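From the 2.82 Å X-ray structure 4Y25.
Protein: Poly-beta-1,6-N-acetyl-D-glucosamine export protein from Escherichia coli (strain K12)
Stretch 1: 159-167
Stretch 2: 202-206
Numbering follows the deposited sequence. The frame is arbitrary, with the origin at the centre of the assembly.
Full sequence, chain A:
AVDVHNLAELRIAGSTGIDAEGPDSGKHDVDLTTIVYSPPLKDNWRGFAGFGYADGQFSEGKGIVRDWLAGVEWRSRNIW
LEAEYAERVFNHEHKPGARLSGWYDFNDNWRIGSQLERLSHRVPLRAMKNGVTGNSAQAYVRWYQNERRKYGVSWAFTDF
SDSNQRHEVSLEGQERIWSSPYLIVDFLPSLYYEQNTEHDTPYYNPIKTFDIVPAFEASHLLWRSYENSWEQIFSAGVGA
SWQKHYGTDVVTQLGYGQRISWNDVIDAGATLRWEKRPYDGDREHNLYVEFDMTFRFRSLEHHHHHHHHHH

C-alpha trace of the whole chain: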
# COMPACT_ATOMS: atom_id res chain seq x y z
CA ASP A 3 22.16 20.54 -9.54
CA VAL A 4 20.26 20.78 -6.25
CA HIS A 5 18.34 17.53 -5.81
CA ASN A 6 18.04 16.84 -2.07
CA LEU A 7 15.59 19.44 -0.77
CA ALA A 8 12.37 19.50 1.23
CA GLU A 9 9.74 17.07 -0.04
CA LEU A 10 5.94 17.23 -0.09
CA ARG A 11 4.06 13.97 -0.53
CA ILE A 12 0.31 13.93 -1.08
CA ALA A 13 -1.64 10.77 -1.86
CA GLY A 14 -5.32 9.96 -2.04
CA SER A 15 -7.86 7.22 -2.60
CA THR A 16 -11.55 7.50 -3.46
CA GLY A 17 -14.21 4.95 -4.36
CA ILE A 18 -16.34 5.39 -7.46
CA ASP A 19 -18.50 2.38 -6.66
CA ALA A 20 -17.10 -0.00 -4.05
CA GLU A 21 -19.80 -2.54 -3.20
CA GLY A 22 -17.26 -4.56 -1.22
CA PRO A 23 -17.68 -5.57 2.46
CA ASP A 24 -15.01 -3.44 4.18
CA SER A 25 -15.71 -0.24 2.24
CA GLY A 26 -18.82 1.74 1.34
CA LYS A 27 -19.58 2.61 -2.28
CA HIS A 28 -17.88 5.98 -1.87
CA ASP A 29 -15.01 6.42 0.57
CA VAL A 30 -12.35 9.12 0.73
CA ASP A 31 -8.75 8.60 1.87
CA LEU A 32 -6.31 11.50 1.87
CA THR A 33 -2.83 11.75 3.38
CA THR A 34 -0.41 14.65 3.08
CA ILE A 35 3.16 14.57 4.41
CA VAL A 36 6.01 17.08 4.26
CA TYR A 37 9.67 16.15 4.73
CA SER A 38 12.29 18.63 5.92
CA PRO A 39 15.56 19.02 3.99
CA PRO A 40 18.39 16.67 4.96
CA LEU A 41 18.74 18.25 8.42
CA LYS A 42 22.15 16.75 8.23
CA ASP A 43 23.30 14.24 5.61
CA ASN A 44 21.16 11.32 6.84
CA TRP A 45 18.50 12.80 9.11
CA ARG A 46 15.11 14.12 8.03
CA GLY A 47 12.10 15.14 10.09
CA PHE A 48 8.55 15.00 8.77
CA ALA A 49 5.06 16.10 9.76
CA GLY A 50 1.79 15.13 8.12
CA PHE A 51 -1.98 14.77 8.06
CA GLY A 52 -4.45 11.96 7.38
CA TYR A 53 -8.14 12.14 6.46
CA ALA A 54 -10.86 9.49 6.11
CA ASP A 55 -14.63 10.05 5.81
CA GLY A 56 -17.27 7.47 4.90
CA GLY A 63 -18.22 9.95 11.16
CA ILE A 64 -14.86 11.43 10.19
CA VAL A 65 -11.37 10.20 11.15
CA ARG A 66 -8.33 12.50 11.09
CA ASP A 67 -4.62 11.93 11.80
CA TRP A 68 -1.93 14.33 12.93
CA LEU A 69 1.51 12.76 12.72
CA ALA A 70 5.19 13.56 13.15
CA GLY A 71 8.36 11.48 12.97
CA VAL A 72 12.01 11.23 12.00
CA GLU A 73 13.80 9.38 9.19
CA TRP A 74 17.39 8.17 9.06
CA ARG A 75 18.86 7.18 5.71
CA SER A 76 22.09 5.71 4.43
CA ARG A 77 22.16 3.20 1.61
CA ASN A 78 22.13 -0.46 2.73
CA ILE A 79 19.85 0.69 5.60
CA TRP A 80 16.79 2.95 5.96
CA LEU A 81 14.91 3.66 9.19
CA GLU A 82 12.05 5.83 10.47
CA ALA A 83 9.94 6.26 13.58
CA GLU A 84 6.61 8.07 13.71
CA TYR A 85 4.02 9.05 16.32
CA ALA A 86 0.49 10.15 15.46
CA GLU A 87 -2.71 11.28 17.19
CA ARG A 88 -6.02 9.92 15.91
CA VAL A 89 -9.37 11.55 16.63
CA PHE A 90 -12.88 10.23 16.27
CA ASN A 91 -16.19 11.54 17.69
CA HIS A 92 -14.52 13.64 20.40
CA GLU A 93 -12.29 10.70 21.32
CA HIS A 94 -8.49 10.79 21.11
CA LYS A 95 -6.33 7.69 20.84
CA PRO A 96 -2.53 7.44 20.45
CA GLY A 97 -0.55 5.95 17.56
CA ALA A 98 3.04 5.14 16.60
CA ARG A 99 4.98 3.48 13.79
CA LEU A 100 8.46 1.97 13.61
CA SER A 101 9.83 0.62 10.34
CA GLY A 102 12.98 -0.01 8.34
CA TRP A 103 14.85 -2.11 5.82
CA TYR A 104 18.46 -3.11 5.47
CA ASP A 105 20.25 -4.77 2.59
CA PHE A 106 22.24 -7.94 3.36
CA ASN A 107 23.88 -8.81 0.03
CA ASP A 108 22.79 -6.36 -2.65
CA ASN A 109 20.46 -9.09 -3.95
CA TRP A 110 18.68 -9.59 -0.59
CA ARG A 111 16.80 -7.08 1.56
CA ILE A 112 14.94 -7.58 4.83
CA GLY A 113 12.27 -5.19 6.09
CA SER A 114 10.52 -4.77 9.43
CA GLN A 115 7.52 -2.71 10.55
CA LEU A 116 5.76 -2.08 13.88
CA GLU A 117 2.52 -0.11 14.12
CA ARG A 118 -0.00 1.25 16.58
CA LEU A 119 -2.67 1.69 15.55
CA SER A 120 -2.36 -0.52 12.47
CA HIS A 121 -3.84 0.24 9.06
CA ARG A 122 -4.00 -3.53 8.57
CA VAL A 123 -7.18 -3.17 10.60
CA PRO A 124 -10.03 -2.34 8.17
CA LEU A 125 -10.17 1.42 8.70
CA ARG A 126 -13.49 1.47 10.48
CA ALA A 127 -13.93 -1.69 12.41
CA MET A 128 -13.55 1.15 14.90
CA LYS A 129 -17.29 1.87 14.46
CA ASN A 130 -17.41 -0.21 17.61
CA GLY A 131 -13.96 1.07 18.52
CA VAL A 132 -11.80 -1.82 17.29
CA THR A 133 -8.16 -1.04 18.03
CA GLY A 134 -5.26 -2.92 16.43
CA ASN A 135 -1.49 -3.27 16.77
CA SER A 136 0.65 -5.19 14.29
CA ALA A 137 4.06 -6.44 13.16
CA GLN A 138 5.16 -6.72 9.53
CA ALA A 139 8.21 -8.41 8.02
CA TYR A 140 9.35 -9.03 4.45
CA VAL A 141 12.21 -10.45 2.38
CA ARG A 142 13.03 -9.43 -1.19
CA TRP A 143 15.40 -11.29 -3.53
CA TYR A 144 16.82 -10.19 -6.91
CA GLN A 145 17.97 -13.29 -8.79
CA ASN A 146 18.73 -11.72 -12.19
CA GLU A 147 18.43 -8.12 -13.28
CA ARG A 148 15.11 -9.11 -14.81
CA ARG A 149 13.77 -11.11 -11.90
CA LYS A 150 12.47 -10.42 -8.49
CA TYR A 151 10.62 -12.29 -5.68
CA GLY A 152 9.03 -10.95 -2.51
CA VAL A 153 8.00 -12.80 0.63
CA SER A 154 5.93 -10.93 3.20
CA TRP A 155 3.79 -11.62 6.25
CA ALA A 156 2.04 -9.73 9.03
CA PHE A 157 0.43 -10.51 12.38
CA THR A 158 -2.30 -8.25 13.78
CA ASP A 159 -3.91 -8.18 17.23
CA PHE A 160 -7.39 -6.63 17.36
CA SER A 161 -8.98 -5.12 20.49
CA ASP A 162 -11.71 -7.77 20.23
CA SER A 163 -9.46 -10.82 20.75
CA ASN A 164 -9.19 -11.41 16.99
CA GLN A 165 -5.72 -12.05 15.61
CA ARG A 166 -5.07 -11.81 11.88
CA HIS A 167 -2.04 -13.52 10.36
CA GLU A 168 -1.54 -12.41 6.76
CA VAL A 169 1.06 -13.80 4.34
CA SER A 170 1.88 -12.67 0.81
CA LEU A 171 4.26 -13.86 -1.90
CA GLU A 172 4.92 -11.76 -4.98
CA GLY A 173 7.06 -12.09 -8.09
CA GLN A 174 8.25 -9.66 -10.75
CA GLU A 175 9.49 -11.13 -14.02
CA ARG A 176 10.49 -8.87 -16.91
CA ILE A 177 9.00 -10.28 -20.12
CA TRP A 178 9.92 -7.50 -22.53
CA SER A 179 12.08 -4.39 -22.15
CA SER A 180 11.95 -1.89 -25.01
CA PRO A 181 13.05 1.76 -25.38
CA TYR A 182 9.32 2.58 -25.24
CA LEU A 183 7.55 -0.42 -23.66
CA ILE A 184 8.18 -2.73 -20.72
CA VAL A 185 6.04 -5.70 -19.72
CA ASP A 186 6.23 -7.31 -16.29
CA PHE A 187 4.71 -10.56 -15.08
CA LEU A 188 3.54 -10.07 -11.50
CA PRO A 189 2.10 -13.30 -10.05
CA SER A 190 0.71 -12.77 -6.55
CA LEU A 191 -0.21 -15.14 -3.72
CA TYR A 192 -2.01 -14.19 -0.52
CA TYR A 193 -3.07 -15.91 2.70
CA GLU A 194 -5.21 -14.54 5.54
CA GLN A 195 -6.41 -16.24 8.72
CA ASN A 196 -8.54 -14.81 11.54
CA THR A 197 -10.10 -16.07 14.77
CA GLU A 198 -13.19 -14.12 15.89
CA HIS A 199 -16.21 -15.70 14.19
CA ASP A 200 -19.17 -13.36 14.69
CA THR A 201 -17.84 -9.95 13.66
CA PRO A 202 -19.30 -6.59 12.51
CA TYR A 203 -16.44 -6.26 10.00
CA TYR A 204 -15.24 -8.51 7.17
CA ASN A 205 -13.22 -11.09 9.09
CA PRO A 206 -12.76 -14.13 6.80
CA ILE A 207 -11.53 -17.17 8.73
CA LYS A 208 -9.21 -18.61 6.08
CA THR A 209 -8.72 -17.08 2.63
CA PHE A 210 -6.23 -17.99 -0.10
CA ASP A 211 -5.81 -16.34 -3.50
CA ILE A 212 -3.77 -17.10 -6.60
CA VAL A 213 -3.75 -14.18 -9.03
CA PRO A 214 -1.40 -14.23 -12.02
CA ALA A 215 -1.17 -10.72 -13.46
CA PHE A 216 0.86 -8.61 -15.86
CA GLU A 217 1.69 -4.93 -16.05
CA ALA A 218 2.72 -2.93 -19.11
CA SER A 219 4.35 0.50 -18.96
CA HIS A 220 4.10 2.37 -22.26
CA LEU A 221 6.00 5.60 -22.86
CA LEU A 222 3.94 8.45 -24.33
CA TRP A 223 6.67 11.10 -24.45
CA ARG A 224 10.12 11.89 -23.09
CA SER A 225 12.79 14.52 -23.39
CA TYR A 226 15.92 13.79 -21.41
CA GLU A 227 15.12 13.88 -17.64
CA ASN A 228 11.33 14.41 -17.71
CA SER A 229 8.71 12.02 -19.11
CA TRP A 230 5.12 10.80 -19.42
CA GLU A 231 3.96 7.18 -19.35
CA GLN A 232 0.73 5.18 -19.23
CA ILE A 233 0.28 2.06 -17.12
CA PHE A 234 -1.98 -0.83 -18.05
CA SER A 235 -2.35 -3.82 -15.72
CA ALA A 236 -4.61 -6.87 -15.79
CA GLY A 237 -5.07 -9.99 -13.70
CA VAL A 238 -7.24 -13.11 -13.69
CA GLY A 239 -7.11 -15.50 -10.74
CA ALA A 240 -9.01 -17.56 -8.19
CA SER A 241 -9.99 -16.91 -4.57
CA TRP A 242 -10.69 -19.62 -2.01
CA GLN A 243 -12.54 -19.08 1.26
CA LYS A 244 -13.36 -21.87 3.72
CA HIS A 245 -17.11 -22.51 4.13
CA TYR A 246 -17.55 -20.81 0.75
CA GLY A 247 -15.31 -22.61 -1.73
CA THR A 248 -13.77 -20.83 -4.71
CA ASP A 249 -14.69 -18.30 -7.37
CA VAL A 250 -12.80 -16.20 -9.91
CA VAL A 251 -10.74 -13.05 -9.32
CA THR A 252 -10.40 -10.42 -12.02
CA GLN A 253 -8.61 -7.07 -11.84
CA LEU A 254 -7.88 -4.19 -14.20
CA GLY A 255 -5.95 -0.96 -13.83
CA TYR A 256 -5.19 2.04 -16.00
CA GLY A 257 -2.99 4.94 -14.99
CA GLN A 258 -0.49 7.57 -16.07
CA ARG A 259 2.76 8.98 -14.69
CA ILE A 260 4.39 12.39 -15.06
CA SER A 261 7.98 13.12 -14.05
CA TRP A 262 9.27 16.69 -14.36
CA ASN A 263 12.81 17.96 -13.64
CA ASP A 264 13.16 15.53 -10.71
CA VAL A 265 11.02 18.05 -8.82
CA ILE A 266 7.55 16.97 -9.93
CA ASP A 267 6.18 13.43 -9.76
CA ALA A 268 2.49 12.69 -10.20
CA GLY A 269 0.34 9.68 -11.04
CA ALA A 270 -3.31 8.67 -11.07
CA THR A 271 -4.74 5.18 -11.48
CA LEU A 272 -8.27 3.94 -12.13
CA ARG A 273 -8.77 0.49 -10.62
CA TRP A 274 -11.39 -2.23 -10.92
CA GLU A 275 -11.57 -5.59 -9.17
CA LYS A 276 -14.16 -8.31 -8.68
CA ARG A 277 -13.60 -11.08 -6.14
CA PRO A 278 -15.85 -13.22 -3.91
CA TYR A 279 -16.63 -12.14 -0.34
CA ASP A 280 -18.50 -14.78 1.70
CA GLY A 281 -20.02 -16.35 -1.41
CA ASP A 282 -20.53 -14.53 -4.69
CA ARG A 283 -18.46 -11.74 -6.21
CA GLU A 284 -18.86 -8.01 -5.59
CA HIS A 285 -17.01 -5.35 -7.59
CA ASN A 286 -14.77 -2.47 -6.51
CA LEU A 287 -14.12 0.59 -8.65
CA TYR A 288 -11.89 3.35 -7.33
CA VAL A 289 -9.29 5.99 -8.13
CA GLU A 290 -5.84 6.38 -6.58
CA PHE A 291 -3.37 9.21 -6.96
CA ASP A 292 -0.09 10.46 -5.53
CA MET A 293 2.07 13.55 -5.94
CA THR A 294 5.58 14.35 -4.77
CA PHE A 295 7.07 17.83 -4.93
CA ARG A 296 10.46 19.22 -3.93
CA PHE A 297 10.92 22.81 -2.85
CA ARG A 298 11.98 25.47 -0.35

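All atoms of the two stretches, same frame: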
# COMPACT_ATOMS: atom_id res chain seq x y z
N ASP A 159 -3.08 -7.93 16.06
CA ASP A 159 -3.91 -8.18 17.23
C ASP A 159 -5.00 -7.12 17.37
O ASP A 159 -4.70 -5.94 17.58
CB ASP A 159 -3.06 -8.23 18.50
CG ASP A 159 -3.47 -9.34 19.44
OD1 ASP A 159 -4.02 -10.36 18.97
OD2 ASP A 159 -3.26 -9.18 20.66
N PHE A 160 -6.26 -7.54 17.26
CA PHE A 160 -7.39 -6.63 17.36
C PHE A 160 -7.82 -6.47 18.82
O PHE A 160 -7.54 -7.33 19.65
CB PHE A 160 -8.57 -7.13 16.53
CG PHE A 160 -8.36 -7.06 15.04
CD1 PHE A 160 -7.32 -7.74 14.43
CD2 PHE A 160 -9.23 -6.33 14.24
CE1 PHE A 160 -7.13 -7.68 13.06
CE2 PHE A 160 -9.05 -6.26 12.87
CZ PHE A 160 -8.00 -6.94 12.28
N SER A 161 -8.52 -5.38 19.12
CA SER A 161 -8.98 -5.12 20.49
C SER A 161 -10.23 -5.93 20.83
O SER A 161 -10.88 -5.68 21.85
CB SER A 161 -9.24 -3.63 20.71
OG SER A 161 -10.33 -3.19 19.92
N ASP A 162 -10.58 -6.88 19.97
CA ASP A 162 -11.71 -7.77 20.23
C ASP A 162 -11.27 -9.23 20.17
O ASP A 162 -12.02 -10.10 19.70
CB ASP A 162 -12.85 -7.49 19.25
CG ASP A 162 -12.52 -7.89 17.82
OD1 ASP A 162 -11.32 -8.07 17.51
OD2 ASP A 162 -13.45 -8.01 17.00
N SER A 163 -10.04 -9.48 20.63
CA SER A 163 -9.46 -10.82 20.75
C SER A 163 -9.10 -11.47 19.41
O SER A 163 -8.45 -12.52 19.39
CB SER A 163 -10.40 -11.75 21.53
OG SER A 163 -9.89 -13.07 21.57
N ASN A 164 -9.50 -10.85 18.30
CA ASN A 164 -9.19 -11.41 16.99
C ASN A 164 -7.74 -11.17 16.59
O ASN A 164 -7.25 -10.05 16.68
CB ASN A 164 -10.11 -10.83 15.92
CG ASN A 164 -9.90 -11.47 14.55
OD1 ASN A 164 -10.41 -12.55 14.28
ND2 ASN A 164 -9.13 -10.80 13.70
N GLN A 165 -7.06 -12.22 16.14
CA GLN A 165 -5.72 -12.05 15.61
C GLN A 165 -5.66 -12.49 14.15
O GLN A 165 -6.02 -13.61 13.80
CB GLN A 165 -4.68 -12.81 16.44
CG GLN A 165 -5.18 -14.04 17.17
CD GLN A 165 -4.04 -14.81 17.81
OE1 GLN A 165 -3.18 -14.24 18.48
NE2 GLN A 165 -4.02 -16.13 17.61
N ARG A 166 -5.18 -11.58 13.31
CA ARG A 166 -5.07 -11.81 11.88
C ARG A 166 -3.63 -12.05 11.47
O ARG A 166 -2.77 -11.19 11.65
CB ARG A 166 -5.64 -10.62 11.11
CG ARG A 166 -5.51 -10.74 9.60
CD ARG A 166 -6.22 -9.59 8.91
NE ARG A 166 -7.65 -9.58 9.23
CZ ARG A 166 -8.50 -8.64 8.81
NH1 ARG A 166 -8.07 -7.65 8.05
NH2 ARG A 166 -9.78 -8.71 9.15
N HIS A 167 -3.36 -13.23 10.91
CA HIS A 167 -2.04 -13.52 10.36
C HIS A 167 -2.12 -13.52 8.84
O HIS A 167 -2.70 -14.43 8.24
CB HIS A 167 -1.50 -14.85 10.88
CG HIS A 167 -1.84 -15.13 12.31
ND1 HIS A 167 -3.05 -15.67 12.70
CD2 HIS A 167 -1.13 -14.94 13.45
CE1 HIS A 167 -3.07 -15.80 14.01
NE2 HIS A 167 -1.92 -15.37 14.49
N PRO A 202 -18.65 -7.68 13.24
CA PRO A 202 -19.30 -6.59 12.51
C PRO A 202 -18.42 -6.00 11.40
O PRO A 202 -18.76 -4.96 10.84
CB PRO A 202 -19.55 -5.55 13.60
CG PRO A 202 -18.45 -5.77 14.57
CD PRO A 202 -18.18 -7.25 14.57
N TYR A 203 -17.31 -6.66 11.10
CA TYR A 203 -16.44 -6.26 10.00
C TYR A 203 -16.04 -7.51 9.22
O TYR A 203 -16.15 -8.62 9.75
CB TYR A 203 -15.20 -5.51 10.51
CG TYR A 203 -14.35 -6.31 11.48
CD1 TYR A 203 -14.64 -6.31 12.84
CD2 TYR A 203 -13.26 -7.04 11.04
CE1 TYR A 203 -13.86 -7.04 13.73
CE2 TYR A 203 -12.48 -7.77 11.92
CZ TYR A 203 -12.79 -7.76 13.27
OH TYR A 203 -12.02 -8.48 14.15
N TYR A 204 -15.58 -7.35 7.98
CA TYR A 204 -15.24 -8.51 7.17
C TYR A 204 -14.02 -9.22 7.75
O TYR A 204 -12.89 -8.77 7.58
CB TYR A 204 -15.00 -8.13 5.71
CG TYR A 204 -14.81 -9.34 4.82
CD1 TYR A 204 -15.83 -10.26 4.64
CD2 TYR A 204 -13.61 -9.56 4.15
CE1 TYR A 204 -15.67 -11.37 3.83
CE2 TYR A 204 -13.44 -10.67 3.33
CZ TYR A 204 -14.47 -11.57 3.17
OH TYR A 204 -14.30 -12.67 2.36
N ASN A 205 -14.27 -10.32 8.44
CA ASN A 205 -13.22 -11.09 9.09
C ASN A 205 -13.20 -12.54 8.62
O ASN A 205 -13.54 -13.44 9.39
CB ASN A 205 -13.39 -11.03 10.61
CG ASN A 205 -12.08 -11.19 11.35
OD1 ASN A 205 -11.10 -10.52 11.03
ND2 ASN A 205 -12.07 -12.06 12.35
N PRO A 206 -12.79 -12.77 7.36
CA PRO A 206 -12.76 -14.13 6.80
C PRO A 206 -11.82 -15.04 7.58
O PRO A 206 -10.70 -14.64 7.90
CB PRO A 206 -12.27 -13.90 5.37
CG PRO A 206 -11.48 -12.64 5.44
CD PRO A 206 -12.20 -11.78 6.44

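The carboxamide of Asn205 links two residues of the first stretch at once, Asn164 in the turn and Arg166 in the strand that follows, giving through ND2 and receiving through OD1. Its ND2 donates to Asn164 OD1 at 2.6 Å, a short bond, while its OD1 accepts from Arg166 NH2 at 2.9 Å, lying near the guanidinium plane where the N-H bonds point. The CA-to-CB bond of Asn205 runs sideways to the first stretch, but the end of its side chain comes nearer and makes both contacts.

No backbone hydrogen bond joins the stretches. Stretch 1 is a tight hairpin, closed by Phe160 N to Asn164 O at 2.8 Å, whereas stretch 2 is irregular and stays apart, with CA atoms of Arg166 and Asn205 8.6 Å from each other. Side chains therefore span the gap. Phe160, Asp162, Asn164 and Arg166 all point toward stretch 2.

Tyr203 fills the space near the turn. Its OH donates to Asp162 OD2 at 3.2 Å, and the other carboxylate oxygen, OD1, receives a weak bond from Asn164 N at 3.4 Å, so the aspartate ties the turn to the tyrosine. The Phe160 and Tyr203 rings are almost parallel, at 1°, yet slid apart with centroids 5.5 Å away; they barely overlap, and apolar contact is made by Phe160 CE2 and Tyr203 CE2 at 3.9 Å.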